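Thiosulfate sulfurtransferase (Pseudomonas aeruginosa, PDB 1YT8) probably transfers sulfur from thiosulfate to cyanide, as a thiosulfate sulfurtransferase whose single chain carries four rhodanese-like domains. Local coordinates at residues A[31-34]-A[35-39]; A[335-338]-A[339-342]; A[420-423]-A[424-428]; A[152-155]-A[156-159]. One frame throughout, in Å; residues are numbered along the deposited sequence.

Contact 1 of 4, residues A[31-34]-A[35-39]; sequences EEDP and FAQAH
Phe35 meets the carbonyl oxygens of Glu31 and Glu32 at the end of a very short helix. Its CB lies 3.3 Å from Glu32 O, with Glu31 O only slightly farther away. CG stands opposite the backbone N (chi1 162°), and the ring therefore leaves the helix. Glu32 O lies at the ring edge, 4.0 Å from Phe35 CD2. At the tip, Phe35 CZ sits over the centre of the His39 imidazole, 3.3 Å above its plane. In return, His39 CD2 lies over the Phe35 ring, displaced toward its rim. The bond from His39 NE2 to Asp111 O probably helps to hold the imidazole.

Backbone bonds fix the turn that carries Phe35. Phe35 N donates to Glu31 O at 3.2 Å, and Ala36 N to Glu32 O at 2.8 Å. Gln37 N reaches Pro34 O at 3.1 Å, coming from above the carbonyl plane. Pro34 has no N-H to give, which costs nothing in the first turn of a helix. Glu31 is the N-cap, and its OE2 is hydrogen-bonded to Ser418 OG and Ser49 OG. Glu32 makes a salt bridge to Arg492 and accepts from Tyr490 N. Both glutamates thus tie this turn to distant parts of the chain.

A type I turn from Phe35 to Ala38 follows, closed by Ala38 N on Phe35 O. The aromatic residue and the histidine four positions later match the start of the rhodanese signature, here between strands 25-28 and 44-45.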
ATOM      1  N   GLU A  31       1.017  14.816   4.371  1.00 13.71           N
ATOM      2  CA  GLU A  31      -0.127  13.911   4.391  1.00 13.08           C
ATOM      3  C   GLU A  31      -0.273  13.334   2.980  1.00 13.52           C
ATOM      4  O   GLU A  31       0.307  13.858   2.025  1.00 13.32           O
ATOM      5  CB  GLU A  31      -1.404  14.658   4.780  1.00 15.33           C
ATOM      6  CG  GLU A  31      -1.403  15.236   6.198  1.00 15.99           C
ATOM      7  CD  GLU A  31      -1.236  14.172   7.268  1.00 16.40           C
ATOM      8  OE1 GLU A  31      -1.806  13.069   7.112  1.00 16.73           O
ATOM      9  OE2 GLU A  31      -0.553  14.438   8.280  1.00 16.56           O
ATOM     10  N   GLU A  32      -1.064  12.274   2.845  1.00 13.35           N
ATOM     11  CA  GLU A  32      -1.232  11.623   1.551  1.00 14.54           C
ATOM     12  C   GLU A  32      -1.802  12.471   0.419  1.00 15.08           C
ATOM     13  O   GLU A  32      -1.322  12.380  -0.709  1.00 13.89           O
ATOM     14  CB  GLU A  32      -2.067  10.341   1.693  1.00 12.42           C
ATOM     15  CG  GLU A  32      -2.011   9.460   0.440  1.00 16.24           C
ATOM     16  CD  GLU A  32      -2.832   8.187   0.550  1.00 16.81           C
ATOM     17  OE1 GLU A  32      -4.071   8.280   0.683  1.00 14.53           O
ATOM     18  OE2 GLU A  32      -2.237   7.088   0.491  1.00 17.30           O
ATOM     19  N   ASP A  33      -2.812  13.298   0.687  1.00 15.64           N
ATOM     20  CA  ASP A  33      -3.368  14.086  -0.406  1.00 16.93           C
ATOM     21  C   ASP A  33      -2.338  15.026  -1.041  1.00 15.60           C
ATOM     22  O   ASP A  33      -2.236  15.093  -2.262  1.00 15.31           O
ATOM     23  CB  ASP A  33      -4.612  14.863   0.033  1.00 18.30           C
ATOM     24  CG  ASP A  33      -5.427  15.346  -1.154  1.00 21.61           C
ATOM     25  OD1 ASP A  33      -5.726  14.520  -2.045  1.00 21.84           O
ATOM     26  OD2 ASP A  33      -5.769  16.543  -1.203  1.00 26.86           O
ATOM     27  N   PRO A  34      -1.576  15.780  -0.230  1.00 14.80           N
ATOM     28  CA  PRO A  34      -0.598  16.650  -0.895  1.00 15.36           C
ATOM     29  C   PRO A  34       0.499  15.830  -1.595  1.00 14.48           C
ATOM     30  O   PRO A  34       0.998  16.218  -2.648  1.00 12.34           O
ATOM     31  CB  PRO A  34      -0.075  17.538   0.240  1.00 15.72           C
ATOM     32  CG  PRO A  34      -0.440  16.798   1.501  1.00 19.03           C
ATOM     33  CD  PRO A  34      -1.762  16.170   1.178  1.00 15.83           C
ATOM     34  N   PHE A  35       0.856  14.688  -1.009  1.00 13.31           N
ATOM     35  CA  PHE A  35       1.855  13.793  -1.600  1.00 13.05           C
ATOM     36  C   PHE A  35       1.368  13.391  -2.991  1.00 11.88           C
ATOM     37  O   PHE A  35       2.115  13.433  -3.963  1.00 12.86           O
ATOM     38  CB  PHE A  35       2.002  12.531  -0.735  1.00 13.07           C
ATOM     39  CG  PHE A  35       2.668  11.370  -1.437  1.00 14.40           C
ATOM     40  CD1 PHE A  35       4.045  11.353  -1.646  1.00 16.10           C
ATOM     41  CD2 PHE A  35       1.915  10.275  -1.862  1.00 13.95           C
ATOM     42  CE1 PHE A  35       4.665  10.257  -2.265  1.00 16.51           C
ATOM     43  CE2 PHE A  35       2.522   9.181  -2.479  1.00 16.66           C
ATOM     44  CZ  PHE A  35       3.900   9.171  -2.681  1.00 16.40           C
ATOM     45  N   ALA A  36       0.097  13.017  -3.071  1.00 12.63           N
ATOM     46  CA  ALA A  36      -0.503  12.579  -4.323  1.00 12.16           C
ATOM     47  C   ALA A  36      -0.568  13.636  -5.426  1.00 13.03           C
ATOM     48  O   ALA A  36      -0.855  13.307  -6.575  1.00 11.20           O
ATOM     49  CB  ALA A  36      -1.893  12.023  -4.055  1.00 13.81           C
ATOM     50  N   GLN A  37      -0.305  14.898  -5.095  1.00 14.53           N
ATOM     51  CA  GLN A  37      -0.340  15.947  -6.115  1.00 15.19           C
ATOM     52  C   GLN A  37       0.991  16.088  -6.847  1.00 14.62           C
ATOM     53  O   GLN A  37       1.024  16.511  -8.003  1.00 15.22           O
ATOM     54  CB  GLN A  37      -0.732  17.294  -5.494  1.00 16.95           C
ATOM     55  CG  GLN A  37      -2.012  17.231  -4.673  1.00 18.31           C
ATOM     56  CD  GLN A  37      -3.139  16.503  -5.394  1.00 18.99           C
ATOM     57  OE1 GLN A  37      -3.840  15.675  -4.803  1.00 21.44           O
ATOM     58  NE2 GLN A  37      -3.322  16.811  -6.673  1.00 16.49           N
ATOM     59  N   ALA A  38       2.085  15.728  -6.179  1.00 14.30           N
ATOM     60  CA  ALA A  38       3.412  15.820  -6.782  1.00 15.56           C
ATOM     61  C   ALA A  38       4.506  15.227  -5.897  1.00 13.73           C
ATOM     62  O   ALA A  38       4.653  15.602  -4.733  1.00 14.29           O
ATOM     63  CB  ALA A  38       3.740  17.278  -7.102  1.00 16.73           C
ATOM     64  N   HIS A  39       5.280  14.305  -6.459  1.00 14.20           N
ATOM     65  CA  HIS A  39       6.369  13.678  -5.722  1.00 13.71           C
ATOM     66  C   HIS A  39       7.308  12.940  -6.661  1.00 13.94           C
ATOM     67  O   HIS A  39       6.919  12.551  -7.760  1.00 12.01           O
ATOM     68  CB  HIS A  39       5.811  12.707  -4.671  1.00 12.01           C
ATOM     69  CG  HIS A  39       5.043  11.557  -5.245  1.00 13.80           C
ATOM     70  ND1 HIS A  39       5.655  10.450  -5.793  1.00 16.22           N
ATOM     71  CD2 HIS A  39       3.710  11.329  -5.333  1.00 14.10           C
ATOM     72  CE1 HIS A  39       4.735   9.588  -6.189  1.00 14.53           C
ATOM     73  NE2 HIS A  39       3.546  10.098  -5.921  1.00 16.84           N
TER

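Contact 2 of 4, residues A[335-338]-A[339-342]; sequences ANMS and ASWL
Ser340 OG donates a short hydrogen bond, 2.6 Å, to Met337 O, one turn back in the same helix. The hydroxyl is placed for this by chi1 of 74°, which sets OG between the backbone N and the carbonyl carbon. Met337 O also takes a weak bond from Trp341 N, so two donors share one oxygen. This is helix 334-344, the crossover of a beta-alpha-beta unit between the neighbouring parallel strands 324-328 and 348-352.

The regular backbone bonds run alongside. Ala339 N reaches Ala335 O at 2.8 Å, Ser340 N reaches Asn336 O at 3.0 Å, and Leu342 N reaches Ser338 O, also at 3.0 Å. Ser338 OG turns back to Arg334 O, which satisfies a buried hydroxyl within the helix. The Asn336 amide bonds beyond this turn, ND2 to Gly332 O and OD1 to Arg266 NH1.

Farther out, the helix is covered on several sides. Ala335 and Ala339 face strand 348-352. Asn336 and Ser340 touch helix 245-262. Trp341 lies against helix 197-208, where its NE1 is hydrogen-bonded to Ser205 OG. That bond helps to set the rotation of the indole. The methyl carbon CE of Met337, modelled as selenomethionine, approaches Ser340 OG to 4.2 Å.

Side-chain carbons also crowd the carbonyl oxygens. Leu342 CG lies 3.4 Å from Ser338 O. Ser340 OG stands over one face of the indole, toward the rim, while Trp341 CD1 comes within 3.3 Å of Met337 O.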
ATOM      1  N   ALA A 335       4.749 -16.908  -5.172  1.00 13.85           N
ATOM      2  CA  ALA A 335       5.998 -16.211  -4.908  1.00 14.73           C
ATOM      3  C   ALA A 335       6.811 -16.070  -6.200  1.00 13.19           C
ATOM      4  O   ALA A 335       7.354 -15.005  -6.479  1.00 11.54           O
ATOM      5  CB  ALA A 335       6.805 -16.959  -3.845  1.00 14.55           C
ATOM      6  N   ASN A 336       6.884 -17.136  -6.995  1.00 12.92           N
ATOM      7  CA  ASN A 336       7.632 -17.078  -8.248  1.00 12.87           C
ATOM      8  C   ASN A 336       7.090 -16.012  -9.195  1.00 12.96           C
ATOM      9  O   ASN A 336       7.863 -15.246  -9.774  1.00 12.81           O
ATOM     10  CB  ASN A 336       7.620 -18.434  -8.977  1.00 12.79           C
ATOM     11  CG  ASN A 336       8.621 -19.424  -8.401  1.00 16.37           C
ATOM     12  OD1 ASN A 336       9.758 -19.068  -8.081  1.00 14.63           O
ATOM     13  ND2 ASN A 336       8.206 -20.684  -8.289  1.00 16.85           N
HETATM   14  N   MSE A 337       5.770 -15.967  -9.363  1.00 11.55           N
HETATM   15  CA  MSE A 337       5.166 -14.983 -10.256  1.00 12.57           C
HETATM   16  C   MSE A 337       5.360 -13.558  -9.742  1.00 11.10           C
HETATM   17  O   MSE A 337       5.751 -12.670 -10.497  1.00 11.67           O
HETATM   18  CB  MSE A 337       3.671 -15.260 -10.457  1.00 12.62           C
HETATM   19  CG  MSE A 337       3.340 -16.478 -11.321  1.00 15.29           C
HETATM   20 SE   MSE A 337       4.284 -16.613 -13.022  1.00 20.75          SE
HETATM   21  CE  MSE A 337       3.693 -14.959 -13.867  1.00 15.21           C
ATOM     22  N   SER A 338       5.092 -13.340  -8.459  1.00 13.80           N
ATOM     23  CA  SER A 338       5.245 -12.011  -7.876  1.00 11.82           C
ATOM     24  C   SER A 338       6.692 -11.542  -7.969  1.00 11.87           C
ATOM     25  O   SER A 338       6.961 -10.374  -8.263  1.00 11.06           O
ATOM     26  CB  SER A 338       4.785 -12.013  -6.413  1.00 11.31           C
ATOM     27  OG  SER A 338       3.397 -12.290  -6.317  1.00 11.97           O
ATOM     28  N   ALA A 339       7.623 -12.458  -7.713  1.00 13.39           N
ATOM     29  CA  ALA A 339       9.048 -12.139  -7.783  1.00 13.06           C
ATOM     30  C   ALA A 339       9.450 -11.754  -9.207  1.00 13.02           C
ATOM     31  O   ALA A 339      10.243 -10.832  -9.406  1.00 13.75           O
ATOM     32  CB  ALA A 339       9.876 -13.330  -7.307  1.00 12.43           C
ATOM     33  N   SER A 340       8.898 -12.444 -10.204  1.00 11.97           N
ATOM     34  CA  SER A 340       9.249 -12.127 -11.586  1.00 13.19           C
ATOM     35  C   SER A 340       8.889 -10.676 -11.909  1.00 11.13           C
ATOM     36  O   SER A 340       9.617  -9.996 -12.630  1.00 10.63           O
ATOM     37  CB  SER A 340       8.558 -13.089 -12.573  1.00 12.21           C
ATOM     38  OG  SER A 340       7.173 -12.828 -12.714  1.00 14.27           O
ATOM     39  N   TRP A 341       7.772 -10.196 -11.366  1.00 12.30           N
ATOM     40  CA  TRP A 341       7.357  -8.817 -11.603  1.00 10.37           C
ATOM     41  C   TRP A 341       8.240  -7.827 -10.839  1.00 10.53           C
ATOM     42  O   TRP A 341       8.634  -6.790 -11.377  1.00 11.42           O
ATOM     43  CB  TRP A 341       5.879  -8.640 -11.219  1.00 12.03           C
ATOM     44  CG  TRP A 341       4.954  -9.311 -12.193  1.00 13.06           C
ATOM     45  CD1 TRP A 341       3.994 -10.243 -11.912  1.00 11.89           C
ATOM     46  CD2 TRP A 341       4.932  -9.125 -13.614  1.00 12.35           C
ATOM     47  NE1 TRP A 341       3.376 -10.651 -13.077  1.00 12.87           N
ATOM     48  CE2 TRP A 341       3.933  -9.978 -14.133  1.00 13.92           C
ATOM     49  CE3 TRP A 341       5.663  -8.317 -14.501  1.00 13.62           C
ATOM     50  CZ2 TRP A 341       3.644 -10.048 -15.503  1.00 13.60           C
ATOM     51  CZ3 TRP A 341       5.377  -8.387 -15.864  1.00 14.95           C
ATOM     52  CH2 TRP A 341       4.375  -9.247 -16.350  1.00 15.37           C
ATOM     53  N   LEU A 342       8.557  -8.148  -9.588  1.00 12.72           N
ATOM     54  CA  LEU A 342       9.413  -7.280  -8.779  1.00 12.92           C
ATOM     55  C   LEU A 342      10.810  -7.179  -9.408  1.00 12.43           C
ATOM     56  O   LEU A 342      11.454  -6.128  -9.361  1.00 10.96           O
ATOM     57  CB  LEU A 342       9.495  -7.829  -7.344  1.00 11.88           C
ATOM     58  CG  LEU A 342       8.179  -7.719  -6.561  1.00 12.74           C
ATOM     59  CD1 LEU A 342       8.194  -8.638  -5.346  1.00 12.81           C
ATOM     60  CD2 LEU A 342       7.959  -6.274  -6.150  1.00 13.75           C
TER

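Contact 3 of 4, residues A[420-423]-A[424-428]; sequences LKQA and LERLG
The amide of Gln422 stacks on one face of the Arg426 guanidinium. The two planes are 14° apart, and Gln422 CD lies 3.5 Å above the guanidinium plane, over its centre. Both side chains run the same way, side by side. Arg426 NH1 also has a weak hydrogen bond to Ala483 O. These residues are one turn apart on helix 420-427, an amphipathic helix of a rhodanese-like domain that follows strand 413-414.

The next pair is Lys421 and Glu425, an i to i+4 salt bridge. Lys421 NZ donates to Glu425 OE2 at 2.9 Å. It meets that oxygen from above the carboxylate plane, 50° out of it. The lysine chain is extended until its last torsion (chi4 -63°), which bends NZ toward the acid. The other oxygen, Glu425 OE1, accepts from a water at 2.8 Å. The same water donates to Gln422 O, so it links the side chain back to the helix backbone.

The inward side is apolar. Leu420 packs on helix 441-454, and Leu424 touches both that helix and strand 393-397. Leu427, at the margin of this side, reaches the same strand. Ala423 lies against the loop residues Val415 and Ser484. Leucine CG atoms also rest near carbonyl oxygens of the preceding turn: Leu424 CG is 3.2 Å from Leu420 O.

At the C-terminal end, Arg394 NH2 binds Leu427 O. Gly428 leaves the helix with positive phi, where a CB would press on the preceding carbonyl oxygen. Its N donates to Glu425 O at 3.2 Å.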
ATOM      1  N   LEU A 420      -1.074  19.971  14.759  1.00 15.48           N
ATOM      2  CA  LEU A 420      -1.628  20.178  16.090  1.00 16.28           C
ATOM      3  C   LEU A 420      -1.629  21.628  16.569  1.00 17.02           C
ATOM      4  O   LEU A 420      -2.567  22.054  17.243  1.00 15.79           O
ATOM      5  CB  LEU A 420      -0.895  19.301  17.108  1.00 15.58           C
ATOM      6  CG  LEU A 420      -1.300  17.824  17.146  1.00 15.19           C
ATOM      7  CD1 LEU A 420      -0.369  17.059  18.070  1.00 15.35           C
ATOM      8  CD2 LEU A 420      -2.749  17.701  17.624  1.00 17.22           C
ATOM      9  N   LYS A 421      -0.590  22.386  16.235  1.00 16.56           N
ATOM     10  CA  LYS A 421      -0.533  23.776  16.675  1.00 18.08           C
ATOM     11  C   LYS A 421      -1.774  24.517  16.198  1.00 19.17           C
ATOM     12  O   LYS A 421      -2.477  25.157  16.984  1.00 16.35           O
ATOM     13  CB  LYS A 421       0.720  24.466  16.132  1.00 19.28           C
ATOM     14  CG  LYS A 421       0.865  25.913  16.587  1.00 24.98           C
ATOM     15  CD  LYS A 421       2.139  26.538  16.038  1.00 30.04           C
ATOM     16  CE  LYS A 421       2.343  27.954  16.566  1.00 32.12           C
ATOM     17  NZ  LYS A 421       1.256  28.879  16.138  1.00 34.90           N
ATOM     18  N   GLN A 422      -2.045  24.412  14.902  1.00 18.91           N
ATOM     19  CA  GLN A 422      -3.200  25.070  14.312  1.00 19.15           C
ATOM     20  C   GLN A 422      -4.517  24.549  14.885  1.00 17.39           C
ATOM     21  O   GLN A 422      -5.430  25.324  15.164  1.00 17.74           O
ATOM     22  CB  GLN A 422      -3.188  24.876  12.795  1.00 20.61           C
ATOM     23  CG  GLN A 422      -4.323  25.587  12.079  1.00 25.70           C
ATOM     24  CD  GLN A 422      -4.333  25.318  10.585  1.00 28.85           C
ATOM     25  OE1 GLN A 422      -4.426  24.168  10.147  1.00 30.87           O
ATOM     26  NE2 GLN A 422      -4.239  26.379   9.796  1.00 30.19           N
ATOM     27  N   ALA A 423      -4.617  23.235  15.062  1.00 16.65           N
ATOM     28  CA  ALA A 423      -5.840  22.642  15.590  1.00 14.72           C
ATOM     29  C   ALA A 423      -6.162  23.138  16.993  1.00 16.27           C
ATOM     30  O   ALA A 423      -7.305  23.489  17.290  1.00 13.00           O
ATOM     31  CB  ALA A 423      -5.726  21.129  15.595  1.00 14.86           C
ATOM     32  N   LEU A 424      -5.151  23.157  17.855  1.00 15.23           N
ATOM     33  CA  LEU A 424      -5.336  23.603  19.228  1.00 17.19           C
ATOM     34  C   LEU A 424      -5.741  25.071  19.289  1.00 17.73           C
ATOM     35  O   LEU A 424      -6.565  25.456  20.119  1.00 18.20           O
ATOM     36  CB  LEU A 424      -4.056  23.361  20.035  1.00 17.99           C
ATOM     37  CG  LEU A 424      -3.664  21.890  20.206  1.00 19.10           C
ATOM     38  CD1 LEU A 424      -2.345  21.789  20.957  1.00 22.17           C
ATOM     39  CD2 LEU A 424      -4.760  21.152  20.957  1.00 21.05           C
ATOM     40  N   GLU A 425      -5.164  25.889  18.413  1.00 18.69           N
ATOM     41  CA  GLU A 425      -5.503  27.305  18.375  1.00 19.87           C
ATOM     42  C   GLU A 425      -6.979  27.440  18.018  1.00 19.83           C
ATOM     43  O   GLU A 425      -7.715  28.180  18.672  1.00 19.89           O
ATOM     44  CB  GLU A 425      -4.653  28.043  17.335  1.00 23.82           C
ATOM     45  CG  GLU A 425      -3.165  28.017  17.621  1.00 27.15           C
ATOM     46  CD  GLU A 425      -2.356  28.799  16.601  1.00 30.78           C
ATOM     47  OE1 GLU A 425      -2.657  28.700  15.391  1.00 33.49           O
ATOM     48  OE2 GLU A 425      -1.409  29.503  17.007  1.00 32.32           O
ATOM     49  N   ARG A 426      -7.410  26.714  16.987  1.00 18.19           N
ATOM     50  CA  ARG A 426      -8.806  26.753  16.548  1.00 16.35           C
ATOM     51  C   ARG A 426      -9.795  26.311  17.624  1.00 15.90           C
ATOM     52  O   ARG A 426     -10.845  26.931  17.807  1.00 17.16           O
ATOM     53  CB  ARG A 426      -9.002  25.870  15.306  1.00 17.24           C
ATOM     54  CG  ARG A 426      -8.484  26.484  14.020  1.00 18.45           C
ATOM     55  CD  ARG A 426      -8.600  25.518  12.844  1.00 21.20           C
ATOM     56  NE  ARG A 426      -8.179  26.160  11.601  1.00 24.81           N
ATOM     57  CZ  ARG A 426      -7.951  25.521  10.458  1.00 25.90           C
ATOM     58  NH1 ARG A 426      -8.097  24.204  10.384  1.00 26.38           N
ATOM     59  NH2 ARG A 426      -7.591  26.206   9.380  1.00 26.75           N
ATOM     60  N   LEU A 427      -9.462  25.238  18.331  1.00 14.76           N
ATOM     61  CA  LEU A 427     -10.334  24.703  19.367  1.00 15.15           C
ATOM     62  C   LEU A 427     -10.406  25.570  20.621  1.00 16.52           C
ATOM     63  O   LEU A 427     -11.255  25.349  21.490  1.00 17.13           O
ATOM     64  CB  LEU A 427      -9.894  23.283  19.718  1.00 16.34           C
ATOM     65  CG  LEU A 427     -10.095  22.306  18.553  1.00 18.24           C
ATOM     66  CD1 LEU A 427      -9.394  20.988  18.830  1.00 17.66           C
ATOM     67  CD2 LEU A 427     -11.589  22.090  18.332  1.00 16.91           C
ATOM     68  N   GLY A 428      -9.518  26.555  20.709  1.00 17.08           N
ATOM     69  CA  GLY A 428      -9.522  27.445  21.855  1.00 21.77           C
ATOM     70  C   GLY A 428      -8.712  26.909  23.016  1.00 23.93           C
ATOM     71  O   GLY A 428      -7.625  26.365  22.829  1.00 28.74           O
TER
HETATM   72  O   HOH W   1      -5.037  28.340  13.914  1.00 26.29           O

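Contact 4 of 4, residues A[152-155]-A[156-159]; sequences ARRF and DEYQ
Glu157 folds back against Arg153 and Arg154 on the buried side. Its OE1 accepts from Arg154 N at 3.0 Å, on the anti side of the carboxylate and tilted out of its plane. Arg153 CB packs 3.3 Å from Glu157 OE1. The same OE1 is salt-bridged to Arg198 of the sulfite pocket, making Glu157 a second-shell partner there. It also lies over the face of the Arg154 guanidinium, a long salt bridge. A water joins Arg153 NH1 to Glu157 OE2. Arg153 NH2 is hydrogen-bonded to Met161 O and salt-bridged to Asp151. Gln159 CG makes a CH-pi contact over one Phe155 ring face, 3.9 Å from the centroid. Phe155 CE1 touches Tyr158 CD2 at 3.8 Å.

Arg154 is the N-cap of helix 155-160, after strand 147-151 of the rhodanese-like fold. Glu157, at N3, accepts from the N-cap N-H, as in one half of a capping box.

The more solvent-exposed side is held by charge. Arg154 holds both Asp156 oxygens: NE meets OD1 at 2.9 Å and NH2 meets OD2 at 3.1 Å. Both oxygens use syn lone pairs, with guanidinium and carboxylate nearly coplanar. Asp156 CG sits between its backbone N and carbonyl carbon (chi1 61°), bringing the carboxylate to Arg154.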
ATOM      1  N   ALA A 152      -8.645  -9.018 -10.507  1.00 10.38           N
ATOM      2  CA  ALA A 152      -7.343  -9.103  -9.835  1.00 10.04           C
ATOM      3  C   ALA A 152      -7.099  -8.225  -8.610  1.00 10.27           C
ATOM      4  O   ALA A 152      -5.992  -8.221  -8.064  1.00 13.23           O
ATOM      5  CB  ALA A 152      -6.231  -8.858 -10.861  1.00 11.08           C
ATOM      6  N   ARG A 153      -8.114  -7.491  -8.172  1.00 10.73           N
ATOM      7  CA  ARG A 153      -7.975  -6.611  -7.014  1.00  9.70           C
ATOM      8  C   ARG A 153      -8.192  -7.356  -5.699  1.00 10.40           C
ATOM      9  O   ARG A 153      -8.380  -8.573  -5.684  1.00 10.54           O
ATOM     10  CB  ARG A 153      -8.994  -5.471  -7.107  1.00  7.21           C
ATOM     11  CG  ARG A 153      -8.896  -4.635  -8.381  1.00 10.85           C
ATOM     12  CD  ARG A 153     -10.063  -3.667  -8.460  1.00 10.10           C
ATOM     13  NE  ARG A 153     -11.329  -4.362  -8.695  1.00 10.05           N
ATOM     14  CZ  ARG A 153     -12.524  -3.842  -8.422  1.00 11.14           C
ATOM     15  NH1 ARG A 153     -12.618  -2.622  -7.900  1.00 11.69           N
ATOM     16  NH2 ARG A 153     -13.623  -4.539  -8.669  1.00 12.14           N
ATOM     17  N   ARG A 154      -8.154  -6.621  -4.590  1.00 11.87           N
ATOM     18  CA  ARG A 154      -8.400  -7.229  -3.283  1.00 13.38           C
ATOM     19  C   ARG A 154      -9.875  -7.614  -3.259  1.00 13.24           C
ATOM     20  O   ARG A 154     -10.683  -7.006  -3.951  1.00 12.56           O
ATOM     21  CB  ARG A 154      -8.149  -6.233  -2.147  1.00 14.19           C
ATOM     22  CG  ARG A 154      -6.710  -5.784  -1.970  1.00 15.66           C
ATOM     23  CD  ARG A 154      -6.567  -5.048  -0.635  1.00 19.79           C
ATOM     24  NE  ARG A 154      -7.562  -3.989  -0.492  1.00 20.23           N
ATOM     25  CZ  ARG A 154      -7.399  -2.737  -0.908  1.00 24.64           C
ATOM     26  NH1 ARG A 154      -6.269  -2.367  -1.497  1.00 24.29           N
ATOM     27  NH2 ARG A 154      -8.376  -1.855  -0.750  1.00 24.41           N
ATOM     28  N   PHE A 155     -10.229  -8.602  -2.448  1.00 14.83           N
ATOM     29  CA  PHE A 155     -11.621  -9.035  -2.370  1.00 13.96           C
ATOM     30  C   PHE A 155     -12.566  -7.899  -1.964  1.00 12.95           C
ATOM     31  O   PHE A 155     -13.689  -7.820  -2.465  1.00 13.77           O
ATOM     32  CB  PHE A 155     -11.765 -10.196  -1.383  1.00 14.66           C
ATOM     33  CG  PHE A 155     -13.135 -10.815  -1.379  1.00 15.91           C
ATOM     34  CD1 PHE A 155     -13.609 -11.492  -2.502  1.00 16.99           C
ATOM     35  CD2 PHE A 155     -13.965 -10.696  -0.268  1.00 16.66           C
ATOM     36  CE1 PHE A 155     -14.889 -12.040  -2.520  1.00 18.26           C
ATOM     37  CE2 PHE A 155     -15.245 -11.239  -0.273  1.00 18.34           C
ATOM     38  CZ  PHE A 155     -15.711 -11.912  -1.403  1.00 17.70           C
ATOM     39  N   ASP A 156     -12.130  -7.019  -1.063  1.00 14.10           N
ATOM     40  CA  ASP A 156     -13.001  -5.916  -0.646  1.00 14.62           C
ATOM     41  C   ASP A 156     -13.286  -4.935  -1.784  1.00 14.23           C
ATOM     42  O   ASP A 156     -14.352  -4.314  -1.830  1.00 15.08           O
ATOM     43  CB  ASP A 156     -12.416  -5.168   0.561  1.00 17.16           C
ATOM     44  CG  ASP A 156     -11.067  -4.538   0.270  1.00 20.12           C
ATOM     45  OD1 ASP A 156     -10.056  -5.270   0.257  1.00 26.75           O
ATOM     46  OD2 ASP A 156     -11.018  -3.310   0.055  1.00 22.86           O
ATOM     47  N   GLU A 157     -12.338  -4.784  -2.704  1.00 15.22           N
ATOM     48  CA  GLU A 157     -12.543  -3.889  -3.839  1.00 12.05           C
ATOM     49  C   GLU A 157     -13.575  -4.522  -4.759  1.00 11.25           C
ATOM     50  O   GLU A 157     -14.497  -3.857  -5.238  1.00 12.39           O
ATOM     51  CB  GLU A 157     -11.238  -3.680  -4.602  1.00 13.51           C
ATOM     52  CG  GLU A 157     -10.230  -2.805  -3.882  1.00 14.87           C
ATOM     53  CD  GLU A 157      -8.918  -2.715  -4.634  1.00 14.93           C
ATOM     54  OE1 GLU A 157      -8.096  -3.646  -4.500  1.00 15.74           O
ATOM     55  OE2 GLU A 157      -8.719  -1.723  -5.367  1.00 13.02           O
ATOM     56  N   TYR A 158     -13.401  -5.818  -5.004  1.00 12.10           N
ATOM     57  CA  TYR A 158     -14.308  -6.584  -5.852  1.00 11.02           C
ATOM     58  C   TYR A 158     -15.727  -6.514  -5.290  1.00 12.08           C
ATOM     59  O   TYR A 158     -16.701  -6.420  -6.038  1.00 12.61           O
ATOM     60  CB  TYR A 158     -13.820  -8.037  -5.926  1.00 11.72           C
ATOM     61  CG  TYR A 158     -14.850  -9.040  -6.398  1.00 12.45           C
ATOM     62  CD1 TYR A 158     -15.103  -9.235  -7.759  1.00 13.38           C
ATOM     63  CD2 TYR A 158     -15.583  -9.786  -5.476  1.00 13.24           C
ATOM     64  CE1 TYR A 158     -16.069 -10.157  -8.185  1.00 13.64           C
ATOM     65  CE2 TYR A 158     -16.546 -10.702  -5.888  1.00 13.50           C
ATOM     66  CZ  TYR A 158     -16.785 -10.882  -7.238  1.00 12.95           C
ATOM     67  OH  TYR A 158     -17.756 -11.778  -7.631  1.00 13.60           O
ATOM     68  N   GLN A 159     -15.850  -6.561  -3.969  1.00 13.51           N
ATOM     69  CA  GLN A 159     -17.168  -6.490  -3.355  1.00 15.15           C
ATOM     70  C   GLN A 159     -17.788  -5.100  -3.463  1.00 15.36           C
ATOM     71  O   GLN A 159     -19.015  -4.958  -3.427  1.00 15.32           O
ATOM     72  CB  GLN A 159     -17.107  -6.916  -1.887  1.00 16.51           C
ATOM     73  CG  GLN A 159     -16.906  -8.402  -1.695  1.00 17.92           C
ATOM     74  CD  GLN A 159     -17.595  -8.906  -0.444  1.00 18.80           C
ATOM     75  OE1 GLN A 159     -17.229  -8.538   0.672  1.00 17.21           O
ATOM     76  NE2 GLN A 159     -18.611  -9.742  -0.626  1.00 16.65           N
TER
HETATM   77  O   HOH W   2     -10.974  -0.673  -6.615  1.00 15.10           O

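How the contacts relate
Contacts 1 and 4 occupy equivalent places in two rhodanese-like domains: each begins a short helix after the second strand of its sheet. Their centres are 24 Å apart. Contact 4 lies nearest the bound sulfite, with the Arg153 side chain about 4 Å from it. Contact 2 is 20 Å from contact 4 between centres. It packs on helix 197-208, whose first residues, Thr197 and Arg198, line the sulfite pocket. Contact 3 is remote, 39 Å from contact 4 and 47 Å from contact 2 between centres. It approaches contact 1 to about 9 Å between nearest atoms. Ser418, a partner of contact 1, comes just ahead of helix 420-427.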